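Local coordinates for uncharacterized protein (Eubacterium siraeum, PDB 4NZK), which is of unknown function but belongs to the DHHW family of SGNH hydrolase-like proteins and, carrying a signal sequence, is probably exported and may be a hydrolase, at residues A[273-279]-A[299-305]; A[223-229]-A[296-300]; A[281-287]-A[326-332]; A[260-264]-A[289-295]. All coordinates share one frame; numbering follows the deposited sequence.

Contact 1 (A[273-279]-A[299-305]); sequences IETANKN and IDSFEEI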
# COMPACT_ATOMS: atom_id res chain seq x y z
N ILE A 273 -11.54 5.08 11.05
CA ILE A 273 -11.15 6.49 11.13
C ILE A 273 -12.37 7.33 10.81
O ILE A 273 -13.04 7.10 9.79
CB ILE A 273 -10.01 6.83 10.14
CG1 ILE A 273 -8.80 5.95 10.38
CG2 ILE A 273 -9.58 8.29 10.24
CD1 ILE A 273 -7.85 5.90 9.24
N GLU A 274 -12.68 8.29 11.69
CA GLU A 274 -13.79 9.23 11.51
C GLU A 274 -13.12 10.59 11.38
O GLU A 274 -12.33 10.97 12.23
CB GLU A 274 -14.75 9.21 12.70
CG GLU A 274 -15.49 7.88 12.83
CD GLU A 274 -16.18 7.72 14.17
OE1 GLU A 274 -15.51 7.31 15.16
OE2 GLU A 274 -17.39 7.97 14.23
N THR A 275 -13.46 11.33 10.34
CA THR A 275 -12.82 12.62 10.09
C THR A 275 -13.80 13.77 10.18
O THR A 275 -15.02 13.56 10.26
CB THR A 275 -12.18 12.69 8.67
OG1 THR A 275 -13.17 13.02 7.71
CG2 THR A 275 -11.48 11.38 8.29
N ALA A 276 -13.25 14.98 10.16
CA ALA A 276 -14.05 16.20 10.16
C ALA A 276 -14.68 16.56 8.81
O ALA A 276 -15.46 17.49 8.74
CB ALA A 276 -13.22 17.35 10.67
N ASN A 277 -14.38 15.79 7.75
CA ASN A 277 -14.95 16.03 6.44
C ASN A 277 -16.22 15.21 6.31
O ASN A 277 -16.20 14.05 5.93
CB ASN A 277 -13.97 15.69 5.33
CG ASN A 277 -14.50 16.06 3.95
OD1 ASN A 277 -15.66 16.43 3.81
ND2 ASN A 277 -13.67 15.92 2.93
N LYS A 278 -17.35 15.84 6.60
CA LYS A 278 -18.63 15.16 6.63
C LYS A 278 -19.28 15.12 5.26
O LYS A 278 -20.37 15.63 5.07
CB LYS A 278 -19.53 15.86 7.64
CG LYS A 278 -18.92 15.98 9.02
CD LYS A 278 -18.52 14.66 9.63
CE LYS A 278 -18.21 14.81 11.11
NZ LYS A 278 -17.57 13.58 11.65
N ASN A 279 -18.63 14.44 4.33
CA ASN A 279 -19.12 14.40 2.98
C ASN A 279 -19.92 13.14 2.59
O ASN A 279 -20.27 12.96 1.41
CB ASN A 279 -17.97 14.63 2.02
CG ASN A 279 -16.98 13.49 1.99
OD1 ASN A 279 -17.13 12.49 2.65
ND2 ASN A 279 -15.91 13.68 1.20
N ILE A 299 -7.51 10.95 4.67
CA ILE A 299 -8.20 11.58 5.80
C ILE A 299 -8.90 12.88 5.40
O ILE A 299 -10.01 13.14 5.85
CB ILE A 299 -7.21 11.78 6.97
CG1 ILE A 299 -6.99 10.38 7.62
CG2 ILE A 299 -7.76 12.78 7.98
CD1 ILE A 299 -5.90 10.30 8.65
N ASP A 300 -8.28 13.65 4.52
CA ASP A 300 -8.86 14.90 4.10
C ASP A 300 -10.08 14.68 3.18
O ASP A 300 -10.85 15.61 2.97
CB ASP A 300 -7.85 15.78 3.31
CG ASP A 300 -6.62 16.27 4.15
OD1 ASP A 300 -6.72 16.52 5.38
OD2 ASP A 300 -5.54 16.42 3.52
N SER A 301 -10.21 13.49 2.58
CA SER A 301 -11.16 13.26 1.47
C SER A 301 -12.41 12.44 1.78
O SER A 301 -13.33 12.42 0.95
CB SER A 301 -10.42 12.60 0.30
OG SER A 301 -9.49 13.48 -0.32
N PHE A 302 -12.42 11.75 2.92
CA PHE A 302 -13.49 10.84 3.29
C PHE A 302 -13.97 11.11 4.69
O PHE A 302 -13.17 11.46 5.55
CB PHE A 302 -13.00 9.37 3.17
CG PHE A 302 -12.74 8.95 1.75
CD1 PHE A 302 -13.78 8.41 1.00
CD2 PHE A 302 -11.52 9.12 1.14
CE1 PHE A 302 -13.61 8.07 -0.33
CE2 PHE A 302 -11.33 8.78 -0.19
CZ PHE A 302 -12.38 8.23 -0.93
N GLU A 303 -15.26 10.87 4.93
CA GLU A 303 -15.87 11.01 6.24
C GLU A 303 -15.47 9.86 7.17
O GLU A 303 -15.22 10.08 8.36
CB GLU A 303 -17.40 11.08 6.10
CG GLU A 303 -18.10 11.28 7.43
CD GLU A 303 -19.61 11.53 7.37
OE1 GLU A 303 -20.13 12.10 6.37
OE2 GLU A 303 -20.29 11.19 8.38
N GLU A 304 -15.44 8.64 6.62
CA GLU A 304 -14.98 7.48 7.38
C GLU A 304 -14.09 6.65 6.51
O GLU A 304 -14.29 6.57 5.29
CB GLU A 304 -16.14 6.58 7.89
CG GLU A 304 -17.13 7.26 8.82
CD GLU A 304 -18.23 6.36 9.35
OE1 GLU A 304 -18.34 5.14 9.02
OE2 GLU A 304 -19.02 6.90 10.14
N ILE A 305 -13.09 6.05 7.16
CA ILE A 305 -12.18 5.13 6.51
C ILE A 305 -12.02 3.91 7.37
O ILE A 305 -11.69 4.01 8.54
CB ILE A 305 -10.80 5.76 6.24
CG1 ILE A 305 -10.92 7.04 5.40
CG2 ILE A 305 -9.89 4.79 5.51
CD1 ILE A 305 -9.85 8.04 5.68
O HOH W 1 -16.90 11.34 10.75
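I273 and I305 are an antiparallel hydrogen-bonded pair, I273 N reaching I305 O at 2.7 Å and I305 N reaching I273 O at 2.8 Å. E274 faces E304 as the adjoining non-hydrogen-bonded pair, and T275 N to E303 O at 2.9 Å carries the ladder one step further. Beyond T275 the chain turns away from the strand, and side chains take over from backbone bonds. T275 OG1 donates to F302 O at 2.7 Å and accepts N277 N, an ST turn. With chi1 at 83° the hydroxyl sits between the backbone N and carbonyl carbon, while CG2 packs against I299 O. This junction belongs to the mixed sheet of the SGNH-like domain, at the point where strand 270-275 runs against 304-309, whose other neighbour, 282-287, is parallel to it. Two asparagine amides then hold the loop at D300 and S301: N277 ND2 meets D300 O at 2.8 Å, and N279 ND2 meets S301 O at 2.9 Å from above the carbonyl plane. The K278 chain, bent at chi2, crosses E303 at about a right angle with CD 4.0 Å from E303 CD; its NZ turns back to T275 O, while E303 OE1 accepts from G280 N. E274 and E304 run out on one face of the sheet with like charges near each other, E304 OE1 being bonded to Y306 OH. On the other face the branched CB atoms of I273 and I305 touch at 4.1 Å, and I273 CG2 leans on I299 CG1.

Contact 2 (A[223-229]-A[296-300]); sequences YIPSTDY and PFFID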
# COMPACT_ATOMS: atom_id res chain seq x y z
N TYR A 223 3.96 12.36 6.55
CA TYR A 223 3.16 13.57 6.49
C TYR A 223 1.86 13.41 7.25
O TYR A 223 1.12 12.43 7.05
CB TYR A 223 2.82 13.91 5.00
CG TYR A 223 4.02 13.82 4.08
CD1 TYR A 223 4.90 14.87 3.91
CD2 TYR A 223 4.28 12.63 3.41
CE1 TYR A 223 6.02 14.74 3.08
CE2 TYR A 223 5.36 12.49 2.57
CZ TYR A 223 6.23 13.51 2.41
OH TYR A 223 7.32 13.29 1.59
N ILE A 224 1.57 14.37 8.10
CA ILE A 224 0.35 14.32 8.90
C ILE A 224 -0.66 15.29 8.30
O ILE A 224 -0.37 16.49 8.13
CB ILE A 224 0.70 14.71 10.37
CG1 ILE A 224 1.76 13.76 10.96
CG2 ILE A 224 -0.56 14.71 11.23
CD1 ILE A 224 2.26 14.20 12.30
N PRO A 225 -1.86 14.81 8.02
CA PRO A 225 -2.82 15.68 7.33
C PRO A 225 -3.40 16.74 8.23
O PRO A 225 -3.36 16.63 9.45
CB PRO A 225 -3.92 14.69 6.89
CG PRO A 225 -3.87 13.57 7.90
CD PRO A 225 -2.38 13.45 8.25
N SER A 226 -3.98 17.74 7.59
CA SER A 226 -4.54 18.91 8.28
C SER A 226 -5.95 18.70 8.84
O SER A 226 -6.34 19.37 9.77
CB SER A 226 -4.50 20.13 7.34
OG SER A 226 -5.40 19.97 6.24
N THR A 227 -6.70 17.76 8.28
CA THR A 227 -8.06 17.50 8.71
C THR A 227 -8.08 16.74 10.02
O THR A 227 -7.34 15.76 10.21
CB THR A 227 -8.84 16.75 7.60
OG1 THR A 227 -8.84 17.54 6.41
CG2 THR A 227 -10.31 16.45 8.01
N ASP A 228 -8.94 17.18 10.95
CA ASP A 228 -9.05 16.50 12.23
C ASP A 228 -9.71 15.12 12.03
O ASP A 228 -10.54 14.93 11.14
CB ASP A 228 -9.83 17.35 13.24
CG ASP A 228 -9.77 16.80 14.66
OD1 ASP A 228 -8.70 16.26 15.03
OD2 ASP A 228 -10.76 16.91 15.40
N TYR A 229 -9.29 14.17 12.85
CA TYR A 229 -9.86 12.81 12.79
C TYR A 229 -9.66 12.11 14.15
O TYR A 229 -8.89 12.57 15.02
CB TYR A 229 -9.16 11.97 11.67
CG TYR A 229 -7.75 11.54 12.08
CD1 TYR A 229 -6.66 12.37 11.88
CD2 TYR A 229 -7.55 10.36 12.75
CE1 TYR A 229 -5.39 11.99 12.29
CE2 TYR A 229 -6.29 9.97 13.20
CZ TYR A 229 -5.19 10.79 12.96
OH TYR A 229 -3.95 10.42 13.44
N PRO A 296 -2.87 7.91 5.43
CA PRO A 296 -2.84 9.32 5.84
C PRO A 296 -3.38 10.29 4.77
O PRO A 296 -3.87 11.37 5.10
CB PRO A 296 -1.33 9.56 6.09
CG PRO A 296 -0.85 8.22 6.58
CD PRO A 296 -1.56 7.26 5.66
N PHE A 297 -3.27 9.90 3.51
CA PHE A 297 -3.66 10.75 2.38
C PHE A 297 -5.12 10.65 2.03
O PHE A 297 -5.55 11.30 1.08
CB PHE A 297 -2.78 10.43 1.17
CG PHE A 297 -1.32 10.47 1.49
CD1 PHE A 297 -0.74 11.65 1.96
CD2 PHE A 297 -0.52 9.35 1.36
CE1 PHE A 297 0.61 11.72 2.29
CE2 PHE A 297 0.82 9.41 1.69
CZ PHE A 297 1.39 10.58 2.15
N PHE A 298 -5.88 9.85 2.77
CA PHE A 298 -7.33 9.77 2.56
C PHE A 298 -8.15 10.54 3.58
O PHE A 298 -9.35 10.80 3.36
CB PHE A 298 -7.81 8.31 2.57
CG PHE A 298 -7.18 7.45 1.52
CD1 PHE A 298 -6.90 7.94 0.27
CD2 PHE A 298 -6.91 6.12 1.78
CE1 PHE A 298 -6.37 7.12 -0.71
CE2 PHE A 298 -6.36 5.30 0.82
CZ PHE A 298 -6.09 5.80 -0.41
N ILE A 299 -7.51 10.95 4.67
CA ILE A 299 -8.20 11.58 5.80
C ILE A 299 -8.90 12.88 5.40
O ILE A 299 -10.01 13.14 5.85
CB ILE A 299 -7.21 11.78 6.97
CG1 ILE A 299 -6.99 10.38 7.62
CG2 ILE A 299 -7.76 12.78 7.98
CD1 ILE A 299 -5.90 10.30 8.65
N ASP A 300 -8.28 13.65 4.52
CA ASP A 300 -8.86 14.90 4.10
C ASP A 300 -10.08 14.68 3.18
O ASP A 300 -10.85 15.61 2.97
CB ASP A 300 -7.85 15.78 3.31
CG ASP A 300 -6.62 16.27 4.15
OD1 ASP A 300 -6.72 16.52 5.38
OD2 ASP A 300 -5.54 16.42 3.52
O HOH W 2 -3.94 18.21 4.72
O HOH W 3 -10.92 17.93 4.51
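P225 presents CG as a blunt knob that settles against the 296-300 turn, touching P296 O at 3.6 Å and I299 CB at 3.9 Å. I299 answers as the main bump from the other side. Its CG2 comes up to T227 O and its CD1 reaches on to the Y229 ring, so P225, T227 and Y229 together make the hollow that receives it. The extended outer torsion of I299 (chi2 171°) carries CD1 over one face of that ring, 4.0 Å from the centroid and 15° off the normal, a CH-pi contact. Y229 is itself fixed at its far end, where OH bonds I250 N and S249 OG. At the strand end of 223-229, Y223 CD2 comes to the edge of the F297 ring, 3.8 Å from CZ. The polar side of the interface gathers on D300 OD1. T227 OG1 lies 2.6 Å from OD1 and donates to it on the anti side, out of the carboxylate plane, while T227 N approaches OD1 at 3.2 Å nearly along its C-O axis. Two waters bridge the flanks: one links S226 N with D300 OD2, the other gives protons to T227 OG1 and D300 O. The carboxylate is thus held by the backbone, the hydroxyl and water, and Y191 also packs against P225 and D300. Here the loop between strands 218-224 and 229-234 is packed on the crossover between the parallel neighbours 282-287 and 304-309 of the central sheet, as expected for an SGNH-like alpha/beta fold.

Contact 3 (A[281-287]-A[326-332]); sequences RKLCIFK and ITDVLFT. With EDO (1,2-ethanediol), chain B.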
# COMPACT_ATOMS: atom_id res chain seq x y z
N ARG A 281 -18.95 10.19 2.28
CA ARG A 281 -18.16 9.15 1.60
C ARG A 281 -17.46 8.31 2.65
O ARG A 281 -16.71 8.82 3.48
CB ARG A 281 -17.16 9.77 0.64
CG ARG A 281 -17.77 10.64 -0.45
CD ARG A 281 -18.52 9.83 -1.52
NE ARG A 281 -17.61 9.01 -2.31
CZ ARG A 281 -16.88 9.45 -3.34
NH1 ARG A 281 -16.92 10.73 -3.73
NH2 ARG A 281 -16.08 8.60 -3.98
N LYS A 282 -17.70 7.00 2.59
CA LYS A 282 -17.19 6.06 3.58
C LYS A 282 -16.42 4.98 2.84
O LYS A 282 -17.00 4.21 2.09
CB LYS A 282 -18.33 5.48 4.43
CG LYS A 282 -19.09 6.56 5.20
CD LYS A 282 -20.23 6.01 6.04
CE LYS A 282 -20.96 7.12 6.76
NZ LYS A 282 -21.99 6.57 7.66
N LEU A 283 -15.12 4.94 3.08
CA LEU A 283 -14.19 4.11 2.33
C LEU A 283 -13.78 2.92 3.15
O LEU A 283 -13.47 3.04 4.35
CB LEU A 283 -12.93 4.94 2.01
CG LEU A 283 -11.77 4.24 1.31
CD1 LEU A 283 -12.19 3.80 -0.07
CD2 LEU A 283 -10.57 5.17 1.28
N CYS A 284 -13.75 1.76 2.52
CA CYS A 284 -13.10 0.61 3.12
C CYS A 284 -11.92 0.24 2.22
O CYS A 284 -12.07 0.15 1.00
CB CYS A 284 -14.07 -0.56 3.19
SG CYS A 284 -13.44 -1.97 4.09
N ILE A 285 -10.75 0.08 2.83
CA ILE A 285 -9.54 -0.30 2.13
C ILE A 285 -9.19 -1.73 2.50
O ILE A 285 -9.15 -2.09 3.68
CB ILE A 285 -8.35 0.58 2.50
CG1 ILE A 285 -8.68 2.04 2.30
CG2 ILE A 285 -7.12 0.20 1.70
CD1 ILE A 285 -7.79 2.93 3.13
N PHE A 286 -9.00 -2.55 1.48
CA PHE A 286 -8.51 -3.89 1.64
C PHE A 286 -7.15 -3.92 1.01
O PHE A 286 -6.99 -3.71 -0.18
CB PHE A 286 -9.43 -4.89 0.96
CG PHE A 286 -10.75 -5.06 1.67
CD1 PHE A 286 -10.80 -5.60 2.95
CD2 PHE A 286 -11.93 -4.69 1.04
CE1 PHE A 286 -12.02 -5.74 3.58
CE2 PHE A 286 -13.14 -4.82 1.70
CZ PHE A 286 -13.16 -5.35 2.96
N LYS A 287 -6.14 -4.14 1.83
CA LYS A 287 -4.77 -3.91 1.40
C LYS A 287 -3.78 -4.97 1.84
O LYS A 287 -4.09 -5.84 2.65
CB LYS A 287 -4.34 -2.51 1.91
CG LYS A 287 -4.57 -2.21 3.40
CD LYS A 287 -3.59 -2.91 4.30
CE LYS A 287 -3.76 -2.58 5.76
NZ LYS A 287 -2.66 -3.23 6.53
N ILE A 326 -20.68 1.48 3.91
CA ILE A 326 -19.58 1.75 3.01
C ILE A 326 -20.06 2.10 1.61
O ILE A 326 -20.91 1.41 1.07
CB ILE A 326 -18.65 0.53 2.89
CG1 ILE A 326 -17.99 0.23 4.25
CG2 ILE A 326 -17.63 0.74 1.77
CD1 ILE A 326 -17.23 1.37 4.88
N THR A 327 -19.51 3.18 1.03
CA THR A 327 -19.86 3.69 -0.30
C THR A 327 -18.80 3.38 -1.36
O THR A 327 -19.11 3.33 -2.58
CB THR A 327 -20.09 5.25 -0.26
OG1 THR A 327 -18.91 5.93 0.20
CG2 THR A 327 -21.21 5.61 0.69
N ASP A 328 -17.55 3.23 -0.91
CA ASP A 328 -16.39 3.06 -1.78
C ASP A 328 -15.48 2.00 -1.16
O ASP A 328 -15.23 2.02 0.05
CB ASP A 328 -15.58 4.37 -1.86
CG ASP A 328 -16.35 5.52 -2.50
OD1 ASP A 328 -17.10 6.24 -1.78
OD2 ASP A 328 -16.21 5.68 -3.73
N VAL A 329 -14.97 1.10 -2.00
CA VAL A 329 -14.01 0.08 -1.55
C VAL A 329 -12.79 0.19 -2.44
O VAL A 329 -12.92 0.19 -3.66
CB VAL A 329 -14.61 -1.35 -1.64
CG1 VAL A 329 -13.58 -2.38 -1.21
CG2 VAL A 329 -15.85 -1.44 -0.76
N LEU A 330 -11.60 0.22 -1.82
CA LEU A 330 -10.36 0.21 -2.55
C LEU A 330 -9.57 -1.04 -2.19
O LEU A 330 -9.26 -1.27 -1.04
CB LEU A 330 -9.55 1.45 -2.19
CG LEU A 330 -8.15 1.50 -2.77
CD1 LEU A 330 -8.15 1.54 -4.29
CD2 LEU A 330 -7.41 2.71 -2.21
N PHE A 331 -9.22 -1.81 -3.22
CA PHE A 331 -8.26 -2.90 -3.11
C PHE A 331 -6.93 -2.34 -3.63
O PHE A 331 -6.85 -1.85 -4.79
CB PHE A 331 -8.65 -4.07 -4.00
CG PHE A 331 -9.79 -4.87 -3.45
CD1 PHE A 331 -11.09 -4.51 -3.72
CD2 PHE A 331 -9.55 -5.94 -2.62
CE1 PHE A 331 -12.15 -5.26 -3.22
CE2 PHE A 331 -10.60 -6.68 -2.10
CZ PHE A 331 -11.89 -6.33 -2.39
N THR A 332 -5.92 -2.37 -2.77
CA THR A 332 -4.64 -1.84 -3.15
C THR A 332 -3.53 -2.66 -2.54
O THR A 332 -3.57 -3.00 -1.37
CB THR A 332 -4.55 -0.34 -2.82
OG1 THR A 332 -3.31 0.20 -3.35
CG2 THR A 332 -4.64 -0.06 -1.35
C1 EDO B . -3.95 -1.66 9.80
O1 EDO B . -2.80 -1.64 8.97
C2 EDO B . -5.06 -2.59 9.26
O2 EDO B . -4.50 -3.79 8.74
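A parallel strand pair inside the mixed sheet joins 281-287 to 326-332: strand 282-287 lies between 304-309 and 328-334, and its axis runs 4.7 Å from that of 328-332. K282 O starts the ladder by accepting both T327 N and D328 N. Beyond it the bonds run C284 N to D328 O, L330 N to C284 O at 2.9 Å, F286 N to L330 O, and T332 N to F286 O. On one face C284, F286 and V329 meet helix 317-323, and F331 turns to F92 and V102. F286 CD2 comes 3.6 Å from V329 CG1, at the ring edge, and F286 CB rests 3.7 Å from F331 CE2; the two side chains run side by side, their ring planes oblique at 31°. On the other face L283 CD1 spans D328 and L330, and I285 CG2 lies beside T332 CG2. At the strand's C-terminal end K287 NZ bonds both oxygens of an ethanediol, probably from the crystallisation liquor, and reaches D267, D309 and N292. At the opposite end R281 folds back, bent at chi2 and chi3, and grips D328 side-on in a salt bridge: NE meets OD1 at 2.9 Å and 170°, and NH2 meets OD2 at 2.9 Å. T327 OG1 donates to D328 OD1 at 2.7 Å from the opposite face of the carboxylate to R281 NE, and accepts K282 N at 2.9 Å. This buried carboxylate is met by three donors, two of them on the R281 guanidinium, whose NH2 also bonds A181 O, surroundings that would probably keep it ionised.

Contact 4 (A[260-264]-A[289-295]); sequences YSTFM and SYGNAEV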
# COMPACT_ATOMS: atom_id res chain seq x y z
N TYR A 260 8.34 2.17 9.03
CA TYR A 260 7.14 1.93 8.22
C TYR A 260 5.92 1.58 9.07
O TYR A 260 4.78 1.86 8.69
CB TYR A 260 7.37 0.88 7.13
CG TYR A 260 6.29 0.89 6.06
CD1 TYR A 260 6.31 1.84 5.05
CD2 TYR A 260 5.20 -0.01 6.10
CE1 TYR A 260 5.31 1.88 4.07
CE2 TYR A 260 4.20 0.03 5.13
CZ TYR A 260 4.27 0.99 4.11
OH TYR A 260 3.30 1.03 3.14
N SER A 261 6.18 1.03 10.27
CA SER A 261 5.11 0.69 11.20
C SER A 261 4.57 1.93 11.93
O SER A 261 3.69 1.83 12.75
CB SER A 261 5.56 -0.39 12.18
OG SER A 261 5.73 -1.59 11.49
N THR A 262 5.13 3.10 11.65
CA THR A 262 4.51 4.35 12.10
C THR A 262 3.01 4.38 11.74
O THR A 262 2.19 4.92 12.48
CB THR A 262 5.22 5.56 11.48
OG1 THR A 262 6.60 5.54 11.87
CG2 THR A 262 4.58 6.86 11.87
N PHE A 263 2.65 3.84 10.58
CA PHE A 263 1.25 3.82 10.14
C PHE A 263 0.48 2.66 10.82
O PHE A 263 0.60 1.50 10.43
CB PHE A 263 1.18 3.73 8.63
CG PHE A 263 2.06 4.75 7.95
CD1 PHE A 263 1.92 6.09 8.23
CD2 PHE A 263 3.07 4.35 7.09
CE1 PHE A 263 2.79 7.02 7.66
CE2 PHE A 263 3.91 5.24 6.50
CZ PHE A 263 3.78 6.59 6.78
N MSE A 264 -0.26 3.03 11.85
CA MSE A 264 -1.15 2.17 12.62
C MSE A 264 -0.51 1.01 13.36
O MSE A 264 -1.22 0.14 13.89
CB MSE A 264 -2.27 1.67 11.73
CG MSE A 264 -2.98 2.87 11.13
SE MSE A 264 -4.16 2.33 9.67
CE MSE A 264 -2.80 2.02 8.29
N SER A 289 0.63 -4.57 2.86
CA SER A 289 1.30 -3.53 3.60
C SER A 289 1.62 -2.25 2.82
O SER A 289 1.81 -1.19 3.45
CB SER A 289 2.54 -4.06 4.31
OG SER A 289 3.49 -4.57 3.40
N TYR A 290 1.62 -2.29 1.48
CA TYR A 290 1.81 -1.04 0.71
C TYR A 290 0.69 -0.06 1.03
O TYR A 290 0.88 1.16 1.07
CB TYR A 290 1.82 -1.32 -0.80
CG TYR A 290 3.19 -1.35 -1.39
CD1 TYR A 290 4.12 -2.28 -1.00
CD2 TYR A 290 3.56 -0.41 -2.34
CE1 TYR A 290 5.40 -2.26 -1.53
CE2 TYR A 290 4.84 -0.38 -2.86
CZ TYR A 290 5.75 -1.30 -2.44
OH TYR A 290 7.01 -1.24 -2.97
N GLY A 291 -0.51 -0.59 1.24
CA GLY A 291 -1.64 0.27 1.52
C GLY A 291 -1.55 1.09 2.77
O GLY A 291 -2.18 2.15 2.87
N ASN A 292 -0.75 0.64 3.73
CA ASN A 292 -0.64 1.32 5.02
C ASN A 292 -0.29 2.78 4.83
O ASN A 292 -0.86 3.66 5.50
CB ASN A 292 0.42 0.65 5.88
CG ASN A 292 0.08 -0.81 6.24
OD1 ASN A 292 -0.82 -1.43 5.70
ND2 ASN A 292 0.88 -1.38 7.14
N ALA A 293 0.66 3.04 3.92
CA ALA A 293 1.15 4.41 3.72
C ALA A 293 0.21 5.30 2.94
O ALA A 293 0.41 6.52 2.89
CB ALA A 293 2.53 4.40 3.07
N GLU A 294 -0.80 4.71 2.31
CA GLU A 294 -1.81 5.51 1.60
C GLU A 294 -2.78 6.16 2.57
O GLU A 294 -3.31 7.21 2.29
CB GLU A 294 -2.62 4.65 0.62
CG GLU A 294 -1.79 4.00 -0.48
CD GLU A 294 -2.59 3.07 -1.40
OE1 GLU A 294 -3.79 3.31 -1.60
OE2 GLU A 294 -1.99 2.09 -1.95
N VAL A 295 -3.01 5.53 3.71
CA VAL A 295 -4.10 5.94 4.62
C VAL A 295 -4.06 7.39 5.05
O VAL A 295 -5.11 8.06 5.00
CB VAL A 295 -4.23 4.96 5.82
CG1 VAL A 295 -5.27 5.44 6.81
CG2 VAL A 295 -4.60 3.57 5.31
O HOH W 4 2.54 0.31 8.77
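The turn after strand 282-287, which carries S289 and continues as the helix-like 289-295, belongs to the probable active-site region of this SGNH-like protein, and Y260 packs against it. S289 OG is hydrogen-bonded to H164 NE2, a serine-histidine pairing consistent with the family's hydrolase chemistry. Y260 CG lies anti to the backbone N (chi1 -164°), which sends the ring across to the turn, where OH donates to S289 O at 2.7 Å. The carbonyl oxygen lies at the ring edge, in plane. A293 N gives the same hydroxyl a weak bond at 3.4 Å, and A293 CB packs beside it. N292 crosses the tyrosine at about a right angle, its CB 3.9 Å from Y260 CE2. Next along, F263 lays one ring face over A293 CA, 4.2 Å from the ring centroid, a CH-pi contact, with CE2 against A293 CB. Selenomethionine M264, modelled in two conformers and so less certain, brings CE to V295 CG2. A water donates to Y260 O at 2.7 Å and F263 O at 2.8 Å, and accepts N292 ND2 at 2.9 Å, tying two carbonyls of 260-264 to the side-chain amide of N292. That amide is held further by D267 OD1 on ND2 and K287 NZ on OD1. S289 O takes two donors, Y260 OH and N292 N, which would restrain the serine backbone. Because the Y260 ring also stacks on H164, one tyrosine meets the S289 backbone carbonyl and the histidine ring, consistent with a second-shell role in placing the pair.

Overall arrangement
All four contacts gather round the 281-305 region, strand 282-287 through the crossover to 304-309, which supplies a segment to each. Contacts 1 and 2 are closest, their centres about 9 Å apart, and share I299 and D300. Contact 3, about 12 Å from contact 1, lies in the same mixed sheet on the other side of strand 304-309. Contact 4, about 13 Å from contact 2 and 15 Å from contact 3, links to contact 3 through E294 with T332 and N292 with K287. Along the chain the first segments come in the order 2, 4, 1, 3. The crossover with S289 thus lies between the loops of contacts 2 and 4 and the sheet of contact 3.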